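Local structure of diketoreductase (Acinetobacter baylyi, 4E12) at residues A141-N146 / A189-N194; A154-T159 / E165-V170. The protein reduces dicarbonyl compounds with NADH and probably also interconverts (3S)-3-hydroxyacyl-CoA and 3-oxoacyl-CoA, as 3-hydroxyacyl-CoA dehydrogenases do. All blocks are in the same frame, centred on the assembly; numbering follows the deposited sequence.

Overall arrangement
Interactions 1 and 2 lie on two neighbouring antiparallel strands of one sheet, 139-144 and 153-158, with centres 13 Å apart. Interaction 1 faces the probable active site: H143, predicted to matter for catalysis, packs there on the connection that enters helix 193-209 of the C-terminal domain, and its side chain is about 3 Å from that of S122, an NAD(+)-binding residue. Interaction 2 lies on the other face of the sheet, where helix 164-176 packs on strand 153-158. E155 joins the two, since its carboxylate accepts hydrogen bonds from H143 ND1 and from L193 N (2.8 Å to E155 OE2). M157 adds packing, its CE 3.5 Å from Y191 CE1.

Interaction 1: A141-N146 / A189-N194. With SO4 (sulfate ion), chain J.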
loop_
_atom_site.group_PDB
_atom_site.type_symbol
_atom_site.label_atom_id
_atom_site.label_comp_id
_atom_site.label_asym_id
_atom_site.label_seq_id
_atom_site.Cartn_x
_atom_site.Cartn_y
_atom_site.Cartn_z
ATOM N N ALA A 141 16.570 7.656 -17.636
ATOM C CA ALA A 141 15.412 8.340 -17.091
ATOM C C ALA A 141 15.765 8.876 -15.723
ATOM O O ALA A 141 16.456 8.205 -14.955
ATOM C CB ALA A 141 14.222 7.400 -17.001
ATOM N N LEU A 142 15.312 10.099 -15.451
ATOM C CA LEU A 142 15.374 10.715 -14.137
ATOM C C LEU A 142 13.967 11.218 -13.860
ATOM O O LEU A 142 13.536 12.234 -14.414
ATOM C CB LEU A 142 16.365 11.886 -14.145
ATOM C CG LEU A 142 16.641 12.529 -12.783
ATOM C CD1 LEU A 142 17.312 11.484 -11.888
ATOM C CD2 LEU A 142 17.528 13.753 -12.943
ATOM N N HIS A 143 13.260 10.498 -12.999
ATOM C CA HIS A 143 11.829 10.654 -12.840
ATOM C C HIS A 143 11.523 11.252 -11.482
ATOM O O HIS A 143 11.892 10.697 -10.444
ATOM C CB HIS A 143 11.152 9.296 -12.996
ATOM C CG HIS A 143 9.652 9.353 -12.966
ATOM N ND1 HIS A 143 8.907 8.730 -11.989
ATOM C CD2 HIS A 143 8.764 9.960 -13.790
ATOM C CE1 HIS A 143 7.622 8.951 -12.210
ATOM N NE2 HIS A 143 7.508 9.695 -13.297
ATOM N N PHE A 144 10.862 12.397 -11.519
ATOM C CA PHE A 144 10.472 13.164 -10.336
ATOM C C PHE A 144 8.991 12.953 -10.010
ATOM O O PHE A 144 8.230 12.419 -10.820
ATOM C CB PHE A 144 10.690 14.650 -10.619
ATOM C CG PHE A 144 12.119 15.012 -10.865
ATOM C CD1 PHE A 144 12.713 14.764 -12.100
ATOM C CD2 PHE A 144 12.879 15.604 -9.862
ATOM C CE1 PHE A 144 14.050 15.103 -12.325
ATOM C CE2 PHE A 144 14.199 15.943 -10.080
ATOM C CZ PHE A 144 14.788 15.693 -11.309
ATOM N N ALA A 145 8.578 13.419 -8.834
ATOM C CA ALA A 145 7.186 13.329 -8.415
ATOM C C ALA A 145 6.637 14.735 -8.213
ATOM O O ALA A 145 7.365 15.620 -7.759
ATOM C CB ALA A 145 7.097 12.554 -7.110
ATOM N N ASN A 146 5.360 14.949 -8.515
ATOM C CA ASN A 146 4.778 16.290 -8.382
ATOM C C ASN A 146 5.044 16.834 -6.957
ATOM O O ASN A 146 4.949 16.097 -5.968
ATOM C CB ASN A 146 3.278 16.241 -8.679
ATOM C CG ASN A 146 2.681 17.618 -8.898
ATOM O OD1 ASN A 146 3.397 18.588 -9.161
ATOM N ND2 ASN A 146 1.363 17.713 -8.777
ATOM N N ALA A 189 8.393 -0.331 -16.421
ATOM C CA ALA A 189 7.351 0.656 -16.627
ATOM C C ALA A 189 6.749 1.009 -15.280
ATOM O O ALA A 189 6.450 0.122 -14.477
ATOM C CB ALA A 189 6.273 0.111 -17.546
ATOM N N GLY A 190 6.554 2.300 -15.057
ATOM C CA GLY A 190 6.075 2.783 -13.772
ATOM C C GLY A 190 7.157 2.859 -12.710
ATOM O O GLY A 190 6.869 3.140 -11.545
ATOM N N TYR A 191 8.405 2.620 -13.097
ATOM C CA TYR A 191 9.520 2.705 -12.148
ATOM C C TYR A 191 9.177 1.873 -10.904
ATOM O O TYR A 191 8.606 0.779 -11.021
ATOM C CB TYR A 191 9.799 4.186 -11.779
ATOM C CG TYR A 191 10.071 5.067 -12.994
ATOM C CD1 TYR A 191 11.371 5.327 -13.412
ATOM C CD2 TYR A 191 9.027 5.632 -13.720
ATOM C CE1 TYR A 191 11.633 6.140 -14.538
ATOM C CE2 TYR A 191 9.277 6.441 -14.849
ATOM C CZ TYR A 191 10.582 6.688 -15.245
ATOM O OH TYR A 191 10.840 7.483 -16.349
ATOM N N VAL A 192 9.492 2.406 -9.726
ATOM C CA VAL A 192 9.189 1.754 -8.455
ATOM C C VAL A 192 7.877 2.249 -7.837
ATOM O O VAL A 192 6.972 1.456 -7.572
ATOM C CB VAL A 192 10.338 1.923 -7.421
ATOM C CG1 VAL A 192 9.921 1.345 -6.078
ATOM C CG2 VAL A 192 11.602 1.207 -7.911
ATOM N N LEU A 193 7.762 3.553 -7.597
ATOM C CA LEU A 193 6.594 4.047 -6.853
ATOM C C LEU A 193 5.249 3.699 -7.497
ATOM O O LEU A 193 4.352 3.169 -6.831
ATOM C CB LEU A 193 6.684 5.555 -6.639
ATOM C CG LEU A 193 5.471 6.133 -5.920
ATOM C CD1 LEU A 193 5.235 5.461 -4.561
ATOM C CD2 LEU A 193 5.657 7.626 -5.784
ATOM N N ASN A 194 5.089 4.038 -8.770
ATOM C CA ASN A 194 3.849 3.743 -9.473
ATOM C C ASN A 194 3.617 2.240 -9.547
ATOM O O ASN A 194 2.473 1.775 -9.511
ATOM C CB ASN A 194 3.866 4.365 -10.863
ATOM C CG ASN A 194 3.925 5.883 -10.811
ATOM O OD1 ASN A 194 3.476 6.497 -9.839
ATOM N ND2 ASN A 194 4.487 6.496 -11.851
HETATM S S SO4 J . 0.027 21.345 -8.972
HETATM O O1 SO4 J . 1.470 21.103 -8.774
HETATM O O2 SO4 J . -0.150 22.609 -9.720
HETATM O O3 SO4 J . -0.631 21.438 -7.650
HETATM O O4 SO4 J . -0.564 20.226 -9.741
#
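The imidazole of H143 lies flat on the phenol ring of Y191 in an offset stack, with centroids 4.1 Å apart and planes only 2° from parallel. H143 CG sits over the CE2 corner of the phenol at 3.5 Å, while H143 CB continues over the same face as a CH-pi donor, 3.7 Å from the ring centroid. With CG anti to the backbone N (chi1 -175°), the imidazole is carried out from strand 139-144 over Y191. A141, two residues back on the strand and so on the same side of it, closes the rim of the phenol: its CB is in the ring plane, 3.4 Å from Y191 OH. N194 of helix 193-209 adds a looser neighbour, its ND2 4.0 Å from H143 CE1. No hydrogen bond crosses the contact; the polar ends of both rings are held from elsewhere. H143 NE2 pairs with S122 OG and H143 ND1 with E155 OE1, and Y191 OH bonds to S121 O. Away from the stack, N146 ND2 hydrogen-bonds weakly to O4 (3.3 Å) of a sulfate probably from the crystallisation liquor. The stack on one face and a bond at each ring nitrogen together fix the tilt and rotation of the imidazole. This implies a preset orientation for H143, consistent with its predicted catalytic importance, with Y191 supplying a wall from the loop that leads into helix 193-209.

Interaction 2: A154-T159 / E165-V170; sequences AEVMGT and EVYQQV
V156 pushes its CG1 methyl onto the face of the Y167 ring, and this CH-pi contact is the tight part of the packing between strand 153-158 and helix 164-176. The methyl stands 3.7 Å from the ring centroid, 18° off the ring normal, and comes within 3.6 Å of Y167 CE1. Y167 leaves the helix beside the strand, but its first torsion, near trans (chi1 -174°), swings the ring in to pass alongside the V156 backbone. Its hydroxyl ends 3.2 Å from V156 O, but its hydrogen bond is made with L184 O. The tyrosine thus combines an apolar face against the valine with a polar end tied to the chain just beyond strand 180-183. G158 passes at the ring edge, near its plane, with G158 N 4.1 Å from Y167 CE1.

One helical turn on, the fit slackens: V170 CG1 is 4.4 Å from V156 CG1, and V170 also packs against L140, L142 and I116. On the far side of the helix the side chains leave the strand altogether. There Q169 NE2 donates a nearly straight 2.9 Å hydrogen bond to OE2 of the solvent-exposed and poorly ordered E165, meeting the carboxylate from above its plane.

The two short segments run almost antiparallel, at 172° with axes 9.4 Å apart, as in the first half of a beta-alpha-beta crossover. Helix 164-176 lies against one face of the sheet and returns the chain to strand 180-183, which pairs in parallel with strand 153-158, while strand 139-144 flanks the latter antiparallel on its other edge.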
loop_
_atom_site.group_PDB
_atom_site.type_symbol
_atom_site.label_atom_id
_atom_site.label_comp_id
_atom_site.label_asym_id
_atom_site.label_seq_id
_atom_site.Cartn_x
_atom_site.Cartn_y
_atom_site.Cartn_z
ATOM N N ALA A 154 13.876 10.854 -6.693
ATOM C CA ALA A 154 14.285 10.911 -8.089
ATOM C C ALA A 154 14.625 9.491 -8.497
ATOM O O ALA A 154 15.651 8.936 -8.092
ATOM C CB ALA A 154 15.483 11.839 -8.282
ATOM N N GLU A 155 13.729 8.880 -9.265
ATOM C CA GLU A 155 13.918 7.519 -9.734
ATOM C C GLU A 155 14.795 7.490 -10.959
ATOM O O GLU A 155 14.428 8.038 -12.004
ATOM C CB GLU A 155 12.571 6.882 -10.044
ATOM C CG GLU A 155 11.748 6.673 -8.774
ATOM C CD GLU A 155 10.316 6.225 -9.038
ATOM O OE1 GLU A 155 9.607 6.900 -9.810
ATOM O OE2 GLU A 155 9.898 5.197 -8.467
ATOM N N VAL A 156 15.944 6.843 -10.816
ATOM C CA VAL A 156 16.956 6.788 -11.862
ATOM C C VAL A 156 16.878 5.446 -12.562
ATOM O O VAL A 156 16.966 4.395 -11.924
ATOM C CB VAL A 156 18.375 6.949 -11.283
ATOM C CG1 VAL A 156 19.414 6.927 -12.412
ATOM C CG2 VAL A 156 18.473 8.251 -10.490
ATOM N N MET A 157 16.716 5.472 -13.878
ATOM C CA MET A 157 16.496 4.239 -14.610
ATOM C C MET A 157 17.054 4.362 -16.023
ATOM O O MET A 157 16.539 5.140 -16.831
ATOM C CB MET A 157 14.988 3.970 -14.659
ATOM C CG MET A 157 14.564 2.627 -15.210
ATOM S SD MET A 157 12.768 2.456 -15.199
ATOM C CE MET A 157 12.359 3.407 -16.659
ATOM N N GLY A 158 18.098 3.594 -16.319
ATOM C CA GLY A 158 18.672 3.619 -17.653
ATOM C C GLY A 158 18.293 2.430 -18.512
ATOM O O GLY A 158 17.415 1.641 -18.149
ATOM N N THR A 159 18.951 2.300 -19.662
ATOM C CA THR A 159 18.775 1.120 -20.504
ATOM C C THR A 159 20.023 0.261 -20.361
ATOM O O THR A 159 20.957 0.622 -19.638
ATOM C CB THR A 159 18.656 1.487 -22.005
ATOM O OG1 THR A 159 19.911 2.003 -22.459
ATOM C CG2 THR A 159 17.583 2.541 -22.222
ATOM N N GLU A 165 28.927 4.983 -15.472
ATOM C CA GLU A 165 29.545 6.203 -14.966
ATOM C C GLU A 165 28.592 7.395 -15.085
ATOM O O GLU A 165 28.553 8.271 -14.212
ATOM C CB GLU A 165 30.852 6.478 -15.720
ATOM C CG GLU A 165 31.454 7.860 -15.474
ATOM C CD GLU A 165 31.756 8.143 -14.014
ATOM O OE1 GLU A 165 31.467 7.281 -13.158
ATOM O OE2 GLU A 165 32.277 9.243 -13.724
ATOM N N VAL A 166 27.855 7.422 -16.190
ATOM C CA VAL A 166 26.821 8.418 -16.435
ATOM C C VAL A 166 25.715 8.234 -15.407
ATOM O O VAL A 166 25.287 9.194 -14.766
ATOM C CB VAL A 166 26.232 8.266 -17.854
ATOM C CG1 VAL A 166 24.962 9.091 -18.005
ATOM C CG2 VAL A 166 27.253 8.719 -18.874
ATOM N N TYR A 167 25.272 6.992 -15.246
ATOM C CA TYR A 167 24.248 6.661 -14.258
ATOM C C TYR A 167 24.652 7.194 -12.887
ATOM O O TYR A 167 23.866 7.867 -12.230
ATOM C CB TYR A 167 24.062 5.147 -14.202
ATOM C CG TYR A 167 22.931 4.653 -13.329
ATOM C CD1 TYR A 167 21.759 4.152 -13.898
ATOM C CD2 TYR A 167 23.029 4.679 -11.940
ATOM C CE1 TYR A 167 20.706 3.684 -13.098
ATOM C CE2 TYR A 167 21.969 4.209 -11.124
ATOM C CZ TYR A 167 20.821 3.718 -11.716
ATOM O OH TYR A 167 19.779 3.258 -10.934
ATOM N N GLN A 168 25.880 6.921 -12.452
ATOM C CA GLN A 168 26.309 7.388 -11.145
ATOM C C GLN A 168 26.391 8.915 -11.076
ATOM O O GLN A 168 26.108 9.506 -10.032
ATOM C CB GLN A 168 27.641 6.761 -10.721
ATOM C CG GLN A 168 28.079 7.187 -9.331
ATOM C CD GLN A 168 27.195 6.623 -8.218
ATOM O OE1 GLN A 168 26.375 5.728 -8.443
ATOM N NE2 GLN A 168 27.359 7.155 -7.010
ATOM N N GLN A 169 26.775 9.563 -12.171
ATOM C CA GLN A 169 26.809 11.022 -12.171
ATOM C C GLN A 169 25.398 11.588 -11.987
ATOM O O GLN A 169 25.215 12.558 -11.252
ATOM C CB GLN A 169 27.453 11.580 -13.446
ATOM C CG GLN A 169 28.877 11.107 -13.662
ATOM C CD GLN A 169 29.524 11.717 -14.890
ATOM O OE1 GLN A 169 28.972 12.626 -15.514
ATOM N NE2 GLN A 169 30.700 11.209 -15.253
ATOM N N VAL A 170 24.407 10.987 -12.647
ATOM C CA VAL A 170 23.024 11.425 -12.464
ATOM C C VAL A 170 22.571 11.165 -11.022
ATOM O O VAL A 170 21.882 11.996 -10.419
ATOM C CB VAL A 170 22.062 10.746 -13.481
ATOM C CG1 VAL A 170 20.616 11.085 -13.159
ATOM C CG2 VAL A 170 22.382 11.221 -14.895
#